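Local structure of amidase, hydantoinase/carbamoylase family (Burkholderia vietnamiensis, 5I4M) at residues Lys318-Ala321 with Ala322-Gly326; Arg176-Val179 with Asp180-Ile184; Gly123-Val126 with Ile127-Asn131; Arg30-Trp33 with Asp34-Met37. The protein probably hydrolyses N-carbamoyl-L-amino acids, as a member of the peptidase M20 family that binds two zinc ions per subunit. All coordinates share one frame; numbering follows the deposited sequence. Where two conformers were deposited one is given.

Contact 1 of 4, residues Lys318-Ala321 with Ala322-Gly326; sequences KMDA and ALRDG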
loop_
_atom_site.group_PDB
_atom_site.type_symbol
_atom_site.label_atom_id
_atom_site.label_comp_id
_atom_site.label_asym_id
_atom_site.label_seq_id
_atom_site.Cartn_x
_atom_site.Cartn_y
_atom_site.Cartn_z
ATOM N N LYS A 318 -23.173 -2.774 18.570
ATOM C CA LYS A 318 -22.498 -1.801 19.431
ATOM C C LYS A 318 -21.117 -1.456 18.893
ATOM O O LYS A 318 -20.690 -0.292 18.931
ATOM C CB LYS A 318 -22.395 -2.373 20.848
ATOM C CG LYS A 318 -21.676 -1.522 21.891
ATOM C CD LYS A 318 -21.615 -2.294 23.219
ATOM C CE LYS A 318 -21.008 -1.475 24.358
ATOM N NZ LYS A 318 -19.653 -0.927 24.033
ATOM N N MET A 319 -20.400 -2.459 18.393
ATOM C CA MET A 319 -19.100 -2.199 17.790
ATOM C C MET A 319 -19.245 -1.304 16.564
ATOM O O MET A 319 -18.473 -0.354 16.384
ATOM C CB MET A 319 -18.424 -3.525 17.428
ATOM C CG MET A 319 -18.160 -4.444 18.630
ATOM S SD MET A 319 -17.704 -6.130 18.170
ATOM C CE MET A 319 -16.080 -5.882 17.428
ATOM N N ASP A 320 -20.228 -1.605 15.710
ATOM C CA ASP A 320 -20.539 -0.770 14.553
ATOM C C ASP A 320 -20.737 0.689 14.950
ATOM O O ASP A 320 -20.139 1.596 14.353
ATOM C CB ASP A 320 -21.794 -1.307 13.858
ATOM C CG ASP A 320 -22.325 -0.363 12.787
ATOM O OD1 ASP A 320 -21.726 -0.289 11.695
ATOM O OD2 ASP A 320 -23.355 0.295 13.027
ATOM N N ALA A 321 -21.576 0.935 15.961
ATOM C CA ALA A 321 -21.866 2.313 16.347
ATOM C C ALA A 321 -20.619 3.000 16.890
ATOM O O ALA A 321 -20.391 4.188 16.630
ATOM C CB ALA A 321 -23.004 2.348 17.373
ATOM N N ALA A 322 -19.782 2.251 17.616
ATOM C CA ALA A 322 -18.556 2.816 18.171
ATOM C C ALA A 322 -17.571 3.174 17.074
ATOM O O ALA A 322 -16.892 4.204 17.155
ATOM C CB ALA A 322 -17.920 1.836 19.160
ATOM N N LEU A 323 -17.469 2.332 16.042
ATOM C CA LEU A 323 -16.611 2.671 14.909
ATOM C C LEU A 323 -17.086 3.950 14.226
ATOM O O LEU A 323 -16.289 4.852 13.954
ATOM C CB LEU A 323 -16.569 1.519 13.907
ATOM C CG LEU A 323 -15.791 1.844 12.623
ATOM C CD1 LEU A 323 -14.306 1.861 12.898
ATOM C CD2 LEU A 323 -16.120 0.840 11.519
ATOM N N ARG A 324 -18.386 4.040 13.918
ATOM C CA ARG A 324 -18.861 5.195 13.161
ATOM C C ARG A 324 -18.669 6.481 13.951
ATOM O O ARG A 324 -18.275 7.513 13.394
ATOM C CB ARG A 324 -20.326 5.007 12.772
ATOM C CG ARG A 324 -20.521 3.865 11.783
ATOM C CD ARG A 324 -21.992 3.567 11.588
ATOM N NE ARG A 324 -22.206 2.387 10.755
ATOM C CZ ARG A 324 -22.408 2.439 9.447
ATOM N NH1 ARG A 324 -22.404 3.611 8.828
ATOM N NH2 ARG A 324 -22.618 1.324 8.765
ATOM N N ASP A 325 -18.912 6.422 15.257
ATOM C CA ASP A 325 -18.709 7.584 16.115
ATOM C C ASP A 325 -17.235 7.958 16.198
ATOM O O ASP A 325 -16.871 9.135 16.069
ATOM C CB ASP A 325 -19.267 7.284 17.507
ATOM C CG ASP A 325 -19.114 8.446 18.455
ATOM O OD1 ASP A 325 -19.703 9.510 18.180
ATOM O OD2 ASP A 325 -18.415 8.292 19.479
ATOM N N GLY A 326 -16.367 6.967 16.414
ATOM C CA GLY A 326 -14.956 7.266 16.585
ATOM C C GLY A 326 -14.308 7.739 15.299
ATOM O O GLY A 326 -13.416 8.591 15.321
#
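Arg324 and Asp320, one helical turn apart on helix 313-334, show how an i to i+4 salt bridge is laid along a helix surface. Followed outward, the arginine first tracks the backbone: its CB lies 3.8 Å from Asp320 O and its CG 3.4 Å from that same oxygen, which also receives the amide of Arg324. CG stands anti to the carbonyl carbon (chi1 -66°), and the chain then runs extended to NE, bringing CD alongside the carboxylate, 3.8 Å from Asp320 OD2. At NE comes the bond itself, 2.9 Å to Asp320 OD1 with an N-H...O angle of 162°. The oxygen lies close to the guanidinium plane and is met on its syn side, though somewhat out of the carboxylate plane, and the two flat groups are turned 64° apart. In keeping with this, a single bond through NE joins them, not a side-by-side pair; NH2 remains 3.5 Å from Asp320 OD1. Tyr237 OH, from strand 225-242, against which this helix packs, is hydrogen-bonded to OD1 as well, while Leu323 packs on Val306 and Phe308 of strand 297-310. With the arginine NE and the tyrosine hydroxyl gathered at one oxygen, negative charge on Asp320 would probably be stabilised.

Contact 2 of 4, residues Arg176-Val179 with Asp180-Ile184; sequences RKDV and DGKTI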
loop_
_atom_site.group_PDB
_atom_site.type_symbol
_atom_site.label_atom_id
_atom_site.label_comp_id
_atom_site.label_asym_id
_atom_site.label_seq_id
_atom_site.Cartn_x
_atom_site.Cartn_y
_atom_site.Cartn_z
ATOM N N ARG A 176 -18.699 -7.391 -8.396
ATOM C CA ARG A 176 -17.626 -7.143 -7.432
ATOM C C ARG A 176 -16.291 -7.053 -8.160
ATOM O O ARG A 176 -16.036 -7.806 -9.101
ATOM C CB ARG A 176 -17.573 -8.248 -6.373
ATOM C CG ARG A 176 -18.871 -8.460 -5.581
ATOM C CD ARG A 176 -19.354 -7.170 -4.946
ATOM N NE ARG A 176 -20.218 -6.424 -5.856
ATOM C CZ ARG A 176 -20.520 -5.138 -5.724
ATOM N NH1 ARG A 176 -20.025 -4.439 -4.710
ATOM N NH2 ARG A 176 -21.313 -4.552 -6.612
ATOM N N LYS A 177 -15.438 -6.121 -7.733
ATOM C CA LYS A 177 -14.239 -5.762 -8.489
ATOM C C LYS A 177 -12.968 -6.006 -7.684
ATOM O O LYS A 177 -12.963 -5.897 -6.451
ATOM C CB LYS A 177 -14.266 -4.278 -8.904
ATOM C CG LYS A 177 -15.325 -3.905 -9.928
ATOM C CD LYS A 177 -15.368 -2.393 -10.128
ATOM C CE LYS A 177 -16.502 -1.967 -11.063
ATOM N NZ LYS A 177 -16.240 -2.304 -12.497
ATOM N N ASP A 178 -11.867 -6.292 -8.390
ATOM C CA ASP A 178 -10.583 -6.398 -7.717
ATOM C C ASP A 178 -9.876 -5.040 -7.768
ATOM O O ASP A 178 -10.429 -4.040 -8.238
ATOM C CB ASP A 178 -9.746 -7.560 -8.289
ATOM C CG ASP A 178 -9.160 -7.300 -9.680
ATOM O OD1 ASP A 178 -9.251 -6.188 -10.231
ATOM O OD2 ASP A 178 -8.553 -8.260 -10.228
ATOM N N VAL A 179 -8.638 -4.989 -7.267
ATOM C CA VAL A 179 -7.959 -3.700 -7.172
ATOM C C VAL A 179 -7.652 -3.117 -8.540
ATOM O O VAL A 179 -7.373 -1.919 -8.641
ATOM C CB VAL A 179 -6.661 -3.804 -6.345
ATOM C CG1 VAL A 179 -6.983 -4.062 -4.862
ATOM C CG2 VAL A 179 -5.748 -4.884 -6.922
ATOM N N ASP A 180 -7.696 -3.923 -9.601
ATOM C CA ASP A 180 -7.481 -3.428 -10.954
ATOM C C ASP A 180 -8.783 -3.159 -11.692
ATOM O O ASP A 180 -8.753 -2.865 -12.890
ATOM C CB ASP A 180 -6.637 -4.414 -11.756
ATOM C CG ASP A 180 -5.265 -4.620 -11.165
ATOM O OD1 ASP A 180 -4.669 -3.640 -10.685
ATOM O OD2 ASP A 180 -4.790 -5.770 -11.168
ATOM N N GLY A 181 -9.923 -3.262 -11.016
ATOM C CA GLY A 181 -11.184 -3.008 -11.671
ATOM C C GLY A 181 -11.774 -4.171 -12.432
ATOM O O GLY A 181 -12.792 -3.987 -13.108
ATOM N N LYS A 182 -11.174 -5.359 -12.359
ATOM C CA LYS A 182 -11.742 -6.532 -13.011
ATOM C C LYS A 182 -12.891 -7.092 -12.179
ATOM O O LYS A 182 -12.792 -7.200 -10.956
ATOM C CB LYS A 182 -10.670 -7.604 -13.212
ATOM C CG LYS A 182 -9.488 -7.140 -14.057
ATOM C CD LYS A 182 -8.436 -8.230 -14.190
ATOM C CE LYS A 182 -7.210 -7.736 -14.958
ATOM N NZ LYS A 182 -6.103 -8.728 -14.874
ATOM N N THR A 183 -13.983 -7.448 -12.849
ATOM C CA THR A 183 -15.153 -7.948 -12.135
ATOM C C THR A 183 -15.119 -9.462 -12.025
ATOM O O THR A 183 -14.445 -10.148 -12.789
ATOM C CB THR A 183 -16.455 -7.546 -12.823
ATOM O OG1 THR A 183 -16.560 -8.237 -14.076
ATOM C CG2 THR A 183 -16.514 -6.032 -13.045
ATOM N N ILE A 184 -15.873 -9.981 -11.055
ATOM C CA ILE A 184 -16.043 -11.427 -10.948
ATOM C C ILE A 184 -16.594 -11.993 -12.251
ATOM O O ILE A 184 -16.111 -13.014 -12.752
ATOM C CB ILE A 184 -16.940 -11.769 -9.743
ATOM C CG1 ILE A 184 -16.152 -11.612 -8.436
ATOM C CG2 ILE A 184 -17.507 -13.192 -9.873
ATOM C CD1 ILE A 184 -16.961 -11.981 -7.150
HETATM O O HOH W 1 -6.083 -8.087 -11.145
#
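Asp178 and Asp180 meet in a tight reversal of the chain, a type I beta turn from Asp178 to Gly181 that closes a short hairpin-like loop between helices 170-175 and 184-191. The turn's own bond joins Gly181 N to Asp178 O at 2.9 Å. Gly181 follows with a positive phi (84°), the left-handed conformation of a G1 bulge, and Lys182 O then accepts the amide of Asp178.

The side chain of Asp178 supplies the inner bracing. Its CG sits between the backbone N and the carbonyl carbon (chi1 73°), which folds the carboxylate back under the turn. There OD1 takes two amides, Asp180 N at 2.8 Å, making an Asx turn, and Lys182 N at 3.0 Å. They arrive from opposite faces of the carboxylate plane, so this oxygen is held from above and below. OD2 forms a salt bridge with Arg153. Asp180 probably carries a like charge; a water that donates to OD2 of both carboxylates bridges them, which should soften any repulsion.

Arg176 closes the open end of the loop. Its carbonyl O accepts Ile184 N, and its CB packs 3.9 Å from Ile184 CD1; the guanidinium turns off to Tyr172 O through NE. Between these ends, Lys177 and Thr183 form a single beta bridge. Thr183, at the N-cap of helix 184-191, directs OG1 to Glu186 N, while its CG2 lies 3.8 Å from Lys177 NZ.

Contact 3 of 4, residues Gly123-Val126 with Ile127-Asn131; sequences GLEV and IRSLN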
loop_
_atom_site.group_PDB
_atom_site.type_symbol
_atom_site.label_atom_id
_atom_site.label_comp_id
_atom_site.label_asym_id
_atom_site.label_seq_id
_atom_site.Cartn_x
_atom_site.Cartn_y
_atom_site.Cartn_z
ATOM N N GLY A 123 -15.168 -33.805 0.548
ATOM C CA GLY A 123 -16.361 -34.205 -0.180
ATOM C C GLY A 123 -16.054 -35.201 -1.280
ATOM O O GLY A 123 -16.747 -36.210 -1.429
ATOM N N LEU A 124 -15.007 -34.926 -2.072
ATOM C CA LEU A 124 -14.607 -35.869 -3.114
ATOM C C LEU A 124 -14.296 -37.240 -2.523
ATOM O O LEU A 124 -14.649 -38.274 -3.108
ATOM C CB LEU A 124 -13.395 -35.328 -3.875
ATOM C CG LEU A 124 -12.822 -36.322 -4.889
ATOM C CD1 LEU A 124 -13.857 -36.642 -5.958
ATOM C CD2 LEU A 124 -11.557 -35.785 -5.530
ATOM N N GLU A 125 -13.642 -37.268 -1.360
ATOM C CA GLU A 125 -13.329 -38.540 -0.710
ATOM C C GLU A 125 -14.591 -39.259 -0.248
ATOM O O GLU A 125 -14.640 -40.493 -0.278
ATOM C CB GLU A 125 -12.369 -38.303 0.461
ATOM C CG GLU A 125 -12.075 -39.540 1.334
ATOM C CD GLU A 125 -11.488 -40.721 0.555
ATOM O OE1 GLU A 125 -11.799 -41.881 0.914
ATOM O OE2 GLU A 125 -10.719 -40.501 -0.411
ATOM N N VAL A 126 -15.627 -38.515 0.161
ATOM C CA VAL A 126 -16.909 -39.148 0.476
ATOM C C VAL A 126 -17.472 -39.837 -0.759
ATOM O O VAL A 126 -17.924 -40.985 -0.707
ATOM C CB VAL A 126 -17.898 -38.115 1.047
ATOM C CG1 VAL A 126 -19.301 -38.697 1.100
ATOM C CG2 VAL A 126 -17.470 -37.697 2.430
ATOM N N ILE A 127 -17.437 -39.153 -1.900
ATOM C CA ILE A 127 -17.917 -39.746 -3.150
ATOM C C ILE A 127 -17.156 -41.029 -3.456
ATOM O O ILE A 127 -17.741 -42.079 -3.758
ATOM C CB ILE A 127 -17.781 -38.737 -4.302
ATOM C CG1 ILE A 127 -18.662 -37.511 -4.046
ATOM C CG2 ILE A 127 -18.103 -39.407 -5.632
ATOM C CD1 ILE A 127 -20.120 -37.822 -3.979
ATOM N N ARG A 128 -15.823 -40.960 -3.385
ATOM C CA ARG A 128 -15.016 -42.133 -3.704
ATOM C C ARG A 128 -15.277 -43.264 -2.718
ATOM O O ARG A 128 -15.268 -44.444 -3.093
ATOM C CB ARG A 128 -13.533 -41.762 -3.714
ATOM C CG ARG A 128 -13.140 -40.818 -4.835
ATOM C CD ARG A 128 -11.693 -40.387 -4.685
ATOM N NE ARG A 128 -11.130 -39.852 -5.927
ATOM C CZ ARG A 128 -9.994 -39.159 -5.999
ATOM N NH1 ARG A 128 -9.300 -38.892 -4.900
ATOM N NH2 ARG A 128 -9.553 -38.729 -7.179
ATOM N N SER A 129 -15.506 -42.922 -1.451
ATOM C CA SER A 129 -15.741 -43.948 -0.445
ATOM C C SER A 129 -17.106 -44.595 -0.626
ATOM O O SER A 129 -17.256 -45.801 -0.401
ATOM C CB SER A 129 -15.602 -43.350 0.951
ATOM O OG SER A 129 -14.241 -43.110 1.252
ATOM N N LEU A 130 -18.111 -43.818 -1.035
ATOM C CA LEU A 130 -19.392 -44.424 -1.378
ATOM C C LEU A 130 -19.239 -45.373 -2.555
ATOM O O LEU A 130 -19.879 -46.426 -2.598
ATOM C CB LEU A 130 -20.426 -43.348 -1.703
ATOM C CG LEU A 130 -20.795 -42.356 -0.603
ATOM C CD1 LEU A 130 -21.654 -41.243 -1.185
ATOM C CD2 LEU A 130 -21.514 -43.062 0.524
ATOM N N ASN A 131 -18.397 -45.017 -3.530
ATOM C CA ASN A 131 -18.135 -45.944 -4.630
ATOM C C ASN A 131 -17.407 -47.188 -4.137
ATOM O O ASN A 131 -17.785 -48.316 -4.483
ATOM C CB ASN A 131 -17.326 -45.253 -5.727
ATOM C CG ASN A 131 -18.092 -44.131 -6.392
ATOM O OD1 ASN A 131 -19.306 -44.045 -6.265
ATOM N ND2 ASN A 131 -17.381 -43.262 -7.110
HETATM O O HOH W 2 -10.121 -38.778 -2.443
#
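Leu124 and Arg128 meet across one turn of helix 117-132, with a methyl laid on a guanidinium. Leu124 CD2 rests 3.7 Å above the Arg128 plane, over its centre, a contact made by an arginine chain that runs extended from CG to NE. One residue on, the pairing is polar: Ser129 OG comes within 2.8 Å of Glu125 OE1, while the backbone bond from Ser129 N to Glu125 O fastens the same turn. Glu125 CG stands opposite the backbone N (chi1 174°), and the chain then bends at chi2 (58°), which turns the carboxylate forward along the helix, toward Ser129. A third pair, Val126 CG1 and Leu130 CD1, lies side by side at 4.2 Å.

What positions these groups lies a step further out. A water donates to Glu125 OE2 and accepts from Arg128 NH1, linking charges whose own atoms do not meet. Glu125 OE2 also forms a salt bridge with Arg31, and OE1 receives the amide of Asp28; Arg128 makes a cation-pi contact with Trp69.

The helix connects parallel strands 99-103 and 141-145. Its Val126 and Leu130 pack on Leu422 of helix 411-429, Ile127 leans on Arg89 of strand 85-89, and Glu125 touches helix 29-39.

Contact 4 of 4, residues Arg30-Trp33 with Asp34-Met37; sequences RRLW and DSLM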
loop_
_atom_site.group_PDB
_atom_site.type_symbol
_atom_site.label_atom_id
_atom_site.label_comp_id
_atom_site.label_asym_id
_atom_site.label_seq_id
_atom_site.Cartn_x
_atom_site.Cartn_y
_atom_site.Cartn_z
ATOM N N ARG A 30 -5.339 -42.001 3.424
ATOM C CA ARG A 30 -4.164 -41.675 2.623
ATOM C C ARG A 30 -4.565 -41.090 1.279
ATOM O O ARG A 30 -3.942 -40.135 0.801
ATOM C CB ARG A 30 -3.290 -42.914 2.425
ATOM C CG ARG A 30 -2.052 -42.621 1.587
ATOM C CD ARG A 30 -1.176 -43.846 1.383
ATOM N NE ARG A 30 -1.891 -44.938 0.731
ATOM C CZ ARG A 30 -1.327 -46.090 0.381
ATOM N NH1 ARG A 30 -0.035 -46.293 0.613
ATOM N NH2 ARG A 30 -2.050 -47.038 -0.202
ATOM N N ARG A 31 -5.603 -41.649 0.654
ATOM C CA ARG A 31 -6.081 -41.095 -0.606
ATOM C C ARG A 31 -6.476 -39.634 -0.445
ATOM O O ARG A 31 -6.128 -38.794 -1.281
ATOM C CB ARG A 31 -7.257 -41.917 -1.124
ATOM C CG ARG A 31 -7.788 -41.449 -2.470
ATOM C CD ARG A 31 -8.794 -42.457 -3.016
ATOM N NE ARG A 31 -9.947 -42.610 -2.133
ATOM C CZ ARG A 31 -10.812 -43.616 -2.213
ATOM N NH1 ARG A 31 -10.635 -44.558 -3.131
ATOM N NH2 ARG A 31 -11.840 -43.692 -1.373
ATOM N N LEU A 32 -7.186 -39.309 0.643
ATOM C CA LEU A 32 -7.575 -37.928 0.901
ATOM C C LEU A 32 -6.353 -37.047 1.157
ATOM O O LEU A 32 -6.220 -35.965 0.576
ATOM C CB LEU A 32 -8.536 -37.883 2.092
ATOM C CG LEU A 32 -8.903 -36.485 2.605
ATOM C CD1 LEU A 32 -9.477 -35.623 1.510
ATOM C CD2 LEU A 32 -9.908 -36.625 3.756
ATOM N N TRP A 33 -5.451 -37.496 2.035
ATOM C CA TRP A 33 -4.243 -36.731 2.326
ATOM C C TRP A 33 -3.434 -36.469 1.063
ATOM O O TRP A 33 -2.985 -35.340 0.824
ATOM C CB TRP A 33 -3.383 -37.464 3.355
ATOM C CG TRP A 33 -2.133 -36.701 3.701
ATOM C CD1 TRP A 33 -0.897 -36.833 3.121
ATOM C CD2 TRP A 33 -2.005 -35.671 4.685
ATOM N NE1 TRP A 33 -0.008 -35.949 3.694
ATOM C CE2 TRP A 33 -0.667 -35.220 4.650
ATOM C CE3 TRP A 33 -2.897 -35.077 5.591
ATOM C CZ2 TRP A 33 -0.195 -34.224 5.503
ATOM C CZ3 TRP A 33 -2.425 -34.082 6.428
ATOM C CH2 TRP A 33 -1.089 -33.664 6.380
ATOM N N ASP A 34 -3.226 -37.504 0.242
ATOM C CA ASP A 34 -2.464 -37.311 -0.988
ATOM C C ASP A 34 -3.162 -36.340 -1.929
ATOM O O ASP A 34 -2.499 -35.572 -2.634
ATOM C CB ASP A 34 -2.221 -38.651 -1.687
ATOM C CG ASP A 34 -1.304 -39.564 -0.895
ATOM O OD1 ASP A 34 -0.636 -39.068 0.035
ATOM O OD2 ASP A 34 -1.245 -40.773 -1.210
ATOM N N SER A 35 -4.497 -36.342 -1.952
ATOM C CA SER A 35 -5.172 -35.371 -2.798
ATOM C C SER A 35 -4.937 -33.954 -2.288
ATOM O O SER A 35 -4.792 -33.028 -3.095
ATOM C CB SER A 35 -6.668 -35.689 -2.906
ATOM O OG SER A 35 -7.382 -35.366 -1.727
ATOM N N LEU A 36 -4.848 -33.776 -0.962
ATOM C CA LEU A 36 -4.520 -32.462 -0.414
ATOM C C LEU A 36 -3.103 -32.048 -0.790
ATOM O O LEU A 36 -2.869 -30.898 -1.176
ATOM C CB LEU A 36 -4.693 -32.460 1.105
ATOM C CG LEU A 36 -6.150 -32.333 1.543
ATOM C CD1 LEU A 36 -6.366 -32.863 2.968
ATOM C CD2 LEU A 36 -6.612 -30.881 1.461
ATOM N N MET A 37 -2.148 -32.976 -0.703
ATOM C CA MET A 37 -0.784 -32.640 -1.085
ATOM C C MET A 37 -0.691 -32.321 -2.572
ATOM O O MET A 37 0.114 -31.474 -2.976
ATOM C CB MET A 37 0.156 -33.785 -0.711
ATOM C CG MET A 37 0.119 -34.147 0.782
ATOM S SD MET A 37 0.675 -32.783 1.836
ATOM C CE MET A 37 -0.882 -32.189 2.491
#
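Trp33 offers one face of its indole to Met37, a Met-aromatic pair spaced by one turn of helix 29-39. The methyl CE stands 3.6 Å above the plane, offset toward the rim, and makes a CH-pi contact 4.0 Å from the centroid of the six-membered ring. The sulfur approaches obliquely, with SD 4.3 Å from the centroid of the five-membered ring. Met37 achieves this by bending at both chi2 (-63°) and chi3 (104°), which doubles its chain back over the indole; on the way CG passes 3.4 Å from Trp33 NE1. At the edge of the ring, in its plane, lies Asp34 OD1, 3.8 Å from Trp33 CD1.

The other flat groups, the Arg30 guanidinium and the Asp34 carboxylate, are inclined by 36° but do not pair directly. The arginine bends at chi3, and its aliphatic part does the touching: CG is 3.4 Å from Asp34 OD2. Any attraction between the two charges would thus act at longer range.

On the buried side, Leu32 O accepts two bonds, one from Ser35 OG at 2.6 Å and one from Leu36 N at 3.0 Å. The buried serine hydroxyl is thereby satisfied by its own helix.

Helix 29-39 packs against two other helices. Leu32, Trp33 and Leu36 all pack on Ile414 of helix 411-429, whereas Ser35 and Leu36 touch Leu121 of helix 117-132. Arg31 extends to that same helix 117-132, forming salt bridges with Glu125 through NE and with Asp132 through NH2.

Contacts 3 and 4 are immediate neighbours, their centres about 13 Å apart, and are joined by the salt bridge from Arg31 NE to Glu125 OE2 (2.8 Å). Contact 1 lies on the other side of the chain's centre, with its centre about 47 Å from that of contact 3, on helix 313-334. Contact 2 stands apart from both groups, its centre about 28 Å from that of contact 1. None of them forms the metal site. The Leu36 side chain is nevertheless about 9 Å from that of the zinc ligand Asp115, Ile184 about 10 Å from that of Glu150, and Met319 about 14 Å from a bound 3-phosphoglyceric acid.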